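Local coordinates for protein possible HxlR family transcriptional factor (Thermoplasma volcanium, PDB 3DF8) that probably binds DNA through a winged helix-turn-helix domain of the HxlR family and regulates transcription as a dimer, at residues 33-38 / 92-97; 44-48 / 60-64. All coordinates share one frame; numbering follows the deposited sequence.

Contact 1 (33-38 / 92-97)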
# COMPACT_ATOMS: atom_id res chain seq x y z
N ILE A 33 5.89 -8.33 3.88
CA ILE A 33 6.95 -8.06 2.88
C ILE A 33 8.11 -7.29 3.48
O ILE A 33 9.26 -7.62 3.23
CB ILE A 33 6.37 -7.33 1.63
CG1 ILE A 33 5.36 -8.27 0.94
CG2 ILE A 33 7.50 -6.78 0.70
CD1 ILE A 33 4.49 -7.60 -0.16
N SER A 34 7.81 -6.27 4.28
CA SER A 34 8.87 -5.46 4.90
C SER A 34 9.74 -6.28 5.86
O SER A 34 11.00 -6.22 5.82
CB SER A 34 8.21 -4.30 5.62
OG SER A 34 7.42 -3.53 4.71
N VAL A 35 9.12 -7.05 6.74
CA VAL A 35 9.93 -7.76 7.74
C VAL A 35 10.73 -8.89 7.09
O VAL A 35 11.81 -9.22 7.55
CB VAL A 35 9.13 -8.23 9.00
CG1 VAL A 35 8.57 -7.04 9.77
CG2 VAL A 35 8.03 -9.26 8.65
N LEU A 36 10.21 -9.47 5.99
CA LEU A 36 10.94 -10.56 5.32
C LEU A 36 12.28 -10.10 4.76
O LEU A 36 13.21 -10.91 4.50
CB LEU A 36 10.06 -11.24 4.26
CG LEU A 36 9.10 -12.32 4.77
CD1 LEU A 36 8.13 -12.76 3.71
CD2 LEU A 36 9.86 -13.53 5.36
N GLY A 37 12.39 -8.79 4.58
CA GLY A 37 13.65 -8.18 4.13
C GLY A 37 14.51 -7.57 5.24
O GLY A 37 15.48 -6.89 4.93
N ASN A 38 14.15 -7.77 6.50
CA ASN A 38 14.97 -7.37 7.67
C ASN A 38 16.08 -8.39 7.94
O ASN A 38 16.12 -9.45 7.31
CB ASN A 38 14.15 -7.37 8.94
CG ASN A 38 13.18 -6.20 9.06
OD1 ASN A 38 13.22 -5.23 8.30
ND2 ASN A 38 12.33 -6.29 10.05
N VAL A 92 9.15 -5.40 -4.93
CA VAL A 92 8.06 -4.76 -4.19
C VAL A 92 8.57 -4.05 -2.91
O VAL A 92 8.17 -2.93 -2.64
CB VAL A 92 6.97 -5.81 -3.83
CG1 VAL A 92 5.86 -5.21 -2.88
CG2 VAL A 92 6.34 -6.41 -5.15
N ARG A 93 9.44 -4.72 -2.16
CA ARG A 93 9.85 -4.17 -0.87
C ARG A 93 10.57 -2.89 -1.14
O ARG A 93 10.39 -1.89 -0.44
CB ARG A 93 10.76 -5.12 -0.12
CG ARG A 93 11.03 -4.62 1.31
CD ARG A 93 11.98 -5.53 2.01
NE ARG A 93 12.13 -5.24 3.43
CZ ARG A 93 12.93 -4.31 3.96
NH1 ARG A 93 12.96 -4.14 5.29
NH2 ARG A 93 13.70 -3.56 3.17
N ASN A 94 11.39 -2.92 -2.18
CA ASN A 94 12.20 -1.74 -2.57
C ASN A 94 11.30 -0.51 -2.83
O ASN A 94 11.62 0.58 -2.39
CB ASN A 94 13.08 -2.01 -3.81
CG ASN A 94 14.27 -2.89 -3.49
OD1 ASN A 94 14.63 -3.08 -2.32
ND2 ASN A 94 14.89 -3.45 -4.54
N SER A 95 10.18 -0.71 -3.52
CA SER A 95 9.24 0.40 -3.76
C SER A 95 8.39 0.74 -2.55
O SER A 95 7.88 1.85 -2.44
CB SER A 95 8.36 0.14 -4.97
OG SER A 95 9.14 -0.28 -6.06
N LEU A 96 8.24 -0.21 -1.63
CA LEU A 96 7.43 -0.01 -0.46
C LEU A 96 8.10 0.86 0.59
O LEU A 96 7.40 1.64 1.24
CB LEU A 96 7.12 -1.37 0.16
CG LEU A 96 5.93 -1.69 1.02
CD1 LEU A 96 4.63 -1.07 0.42
CD2 LEU A 96 5.83 -3.25 1.16
N MSE A 97 9.42 0.75 0.76
CA MSE A 97 10.08 1.38 1.92
C MSE A 97 9.92 2.91 1.97
O MSE A 97 9.65 3.44 3.04
CB MSE A 97 11.53 0.92 2.09
CG MSE A 97 11.70 -0.59 2.33
SE MSE A 97 10.33 -1.48 3.47
CE MSE A 97 10.82 -0.65 5.09
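Arg93 reaches from helix 87-108 to the C-terminal end of helix 29-36 and holds the carbonyl oxygen of Ser34 side-on with two nitrogens. Arg93 NE lies 2.8 Å and Arg93 NH1 2.9 Å from Ser34 O, which sits in the guanidinium plane; both hydrogen bonds are bent, the NE one at 151°. Gly37 N also donates to Ser34 O, at 3.2 Å, so this oxygen at the helix end has three donors. Gly37 O lies over one guanidinium face and the selenium of selenomethionine Met97 over the other. Gly37 CA comes within 3.4 Å of Arg93 NE, where a side chain would clash. With chi1 at -173° Arg93 CG lies opposite its own N, and the chain runs extended to NE past Ile33, whose CG2 packs on Arg93 CB at 3.7 Å. Ile33 CD1 meets Val92 CG1 at 3.9 Å. Arg6 of the second subunit accepts from Arg93 NH1 through its O and donates to Asn38 OD1 through its N; an acetate, probably from the crystallisation liquor, also lies beside Arg93. One buried cation thus ties a helix end to the C-terminal helix and the dimer partner; the helix dipole's negative end probably favours its charge.

Contact 2 (44-48 / 60-64); sequences NFNDI and LSRRI
Asn44 OD1 accepts from Asp47 N at 2.8 Å, nearly in line with its own C=O bond (174°), while Asn44 N donates at 2.9 Å to Asp47 OD2, on its anti side and tilted out of the carboxylate plane. This reciprocal pair is a capping box at the N-terminus of helix 45-50; it closes the first turn of the helix, which carries Phe45 and Ile48. Phe45 CG stands anti to the backbone N (chi1 -172°), which lays the ring against Leu60. Leu60 CD2 sits over one face in a CH-pi contact, 3.8 Å from the ring centroid and 14° off the normal. The ring edge is directed at the backbone of Ser61, with Phe45 CE1 3.9 Å from Ser61 N. The two leucine methyls divide their work: CD2 covers the ring, and CD1 meets Ile48 CG2 at 3.7 Å, the side chains crossing at about a right angle. Ile48 and Ile64 touch tip to tip, CD1 to CD1, at 4.2 Å. Tyr83 of strand 81-85 packs on Phe45, Ile48 and Ile64, and Ile32 of helix 29-36 on Leu60. Cutting Phe45 back to an alanine would probably leave Leu60 CD2 without its aromatic partner and open a gap beside Ser61. No hydrogen bond crosses between the segments: apolar and CH-pi contacts join the two helices of the helix-turn-helix, the capping box staying within the first.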
# COMPACT_ATOMS: atom_id res chain seq x y z
N ASN A 44 12.10 -18.02 10.27
CA ASN A 44 11.04 -19.02 10.44
C ASN A 44 9.74 -18.31 10.76
O ASN A 44 9.72 -17.06 10.86
CB ASN A 44 11.44 -20.06 11.49
CG ASN A 44 11.65 -19.48 12.89
OD1 ASN A 44 11.03 -18.49 13.30
ND2 ASN A 44 12.55 -20.09 13.64
N PHE A 45 8.66 -19.08 10.91
CA PHE A 45 7.33 -18.50 11.04
C PHE A 45 7.19 -17.70 12.32
O PHE A 45 6.62 -16.60 12.30
CB PHE A 45 6.33 -19.62 10.99
CG PHE A 45 4.92 -19.18 10.93
CD1 PHE A 45 4.27 -19.05 9.70
CD2 PHE A 45 4.19 -18.99 12.11
CE1 PHE A 45 2.91 -18.69 9.64
CE2 PHE A 45 2.82 -18.65 12.08
CZ PHE A 45 2.20 -18.49 10.84
N ASN A 46 7.77 -18.23 13.39
CA ASN A 46 7.74 -17.50 14.68
C ASN A 46 8.49 -16.19 14.63
O ASN A 46 8.04 -15.21 15.22
CB ASN A 46 8.29 -18.33 15.85
CG ASN A 46 8.15 -17.61 17.17
OD1 ASN A 46 7.04 -17.43 17.67
ND2 ASN A 46 9.27 -17.19 17.75
N ASP A 47 9.63 -16.17 13.93
CA ASP A 47 10.46 -14.94 13.76
C ASP A 47 9.61 -13.82 13.13
O ASP A 47 9.63 -12.66 13.56
CB ASP A 47 11.64 -15.16 12.79
CG ASP A 47 12.76 -16.03 13.34
OD1 ASP A 47 12.98 -16.04 14.60
OD2 ASP A 47 13.46 -16.67 12.48
N ILE A 48 8.91 -14.20 12.07
CA ILE A 48 8.06 -13.28 11.30
C ILE A 48 6.91 -12.79 12.17
O ILE A 48 6.70 -11.58 12.30
CB ILE A 48 7.51 -13.93 10.03
CG1 ILE A 48 8.65 -14.33 9.10
CG2 ILE A 48 6.61 -12.98 9.28
CD1 ILE A 48 8.22 -15.44 8.05
N LEU A 60 -1.24 -14.70 9.38
CA LEU A 60 0.11 -14.76 8.83
C LEU A 60 0.23 -15.90 7.82
O LEU A 60 0.82 -15.72 6.75
CB LEU A 60 1.19 -14.87 9.90
CG LEU A 60 2.66 -14.97 9.43
CD1 LEU A 60 3.08 -13.81 8.56
CD2 LEU A 60 3.59 -15.09 10.64
N SER A 61 -0.32 -17.05 8.16
CA SER A 61 -0.25 -18.23 7.29
C SER A 61 -1.01 -17.96 5.97
O SER A 61 -0.53 -18.30 4.88
CB SER A 61 -0.83 -19.44 8.03
OG SER A 61 -0.80 -20.56 7.17
N ARG A 62 -2.18 -17.34 6.08
CA ARG A 62 -3.04 -17.06 4.91
C ARG A 62 -2.34 -16.07 3.98
O ARG A 62 -2.35 -16.24 2.76
CB ARG A 62 -4.42 -16.54 5.32
CG ARG A 62 -5.40 -16.40 4.15
CD ARG A 62 -6.78 -15.87 4.55
NE ARG A 62 -7.24 -14.85 3.60
CZ ARG A 62 -8.48 -14.38 3.50
NH1 ARG A 62 -9.46 -14.84 4.27
NH2 ARG A 62 -8.73 -13.44 2.60
N ARG A 63 -1.73 -15.03 4.57
CA ARG A 63 -1.02 -14.05 3.74
C ARG A 63 0.25 -14.61 3.08
O ARG A 63 0.53 -14.33 1.90
CB ARG A 63 -0.63 -12.79 4.54
CG ARG A 63 -1.77 -11.99 5.07
CD ARG A 63 -2.61 -11.29 4.03
NE ARG A 63 -3.43 -10.36 4.79
CZ ARG A 63 -4.62 -10.68 5.30
NH1 ARG A 63 -5.16 -11.88 5.03
NH2 ARG A 63 -5.28 -9.82 6.04
N ILE A 64 0.97 -15.45 3.82
CA ILE A 64 2.15 -16.12 3.29
C ILE A 64 1.72 -16.99 2.10
O ILE A 64 2.39 -16.96 1.07
CB ILE A 64 2.88 -16.92 4.39
CG1 ILE A 64 3.70 -15.90 5.23
CG2 ILE A 64 3.80 -18.00 3.75
CD1 ILE A 64 4.60 -16.55 6.31

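Overall arrangement
The centres of contacts 1 and 2 lie about 15 Å apart, and contact 2 is nested along the chain inside the loop that contact 1 closes. Helix 29-36 links them: its end meets helix 87-108 in contact 1, while Leu36 CD2 packs on Ile48 CD1 of contact 2 at 3.7 Å. Helices 45-50 and 57-69 form the helix-turn-helix, of which the second is probably the DNA-recognition helix, as in related winged-helix proteins; the hairpin 73-77/81-85 follows as the probable wing. Contact 1, near the chain centre, touches the second subunit, whereas no other chain of the assembly reaches contact 2. Helix 29-36 thus connects the dimer side of the domain to its probable DNA-reading unit.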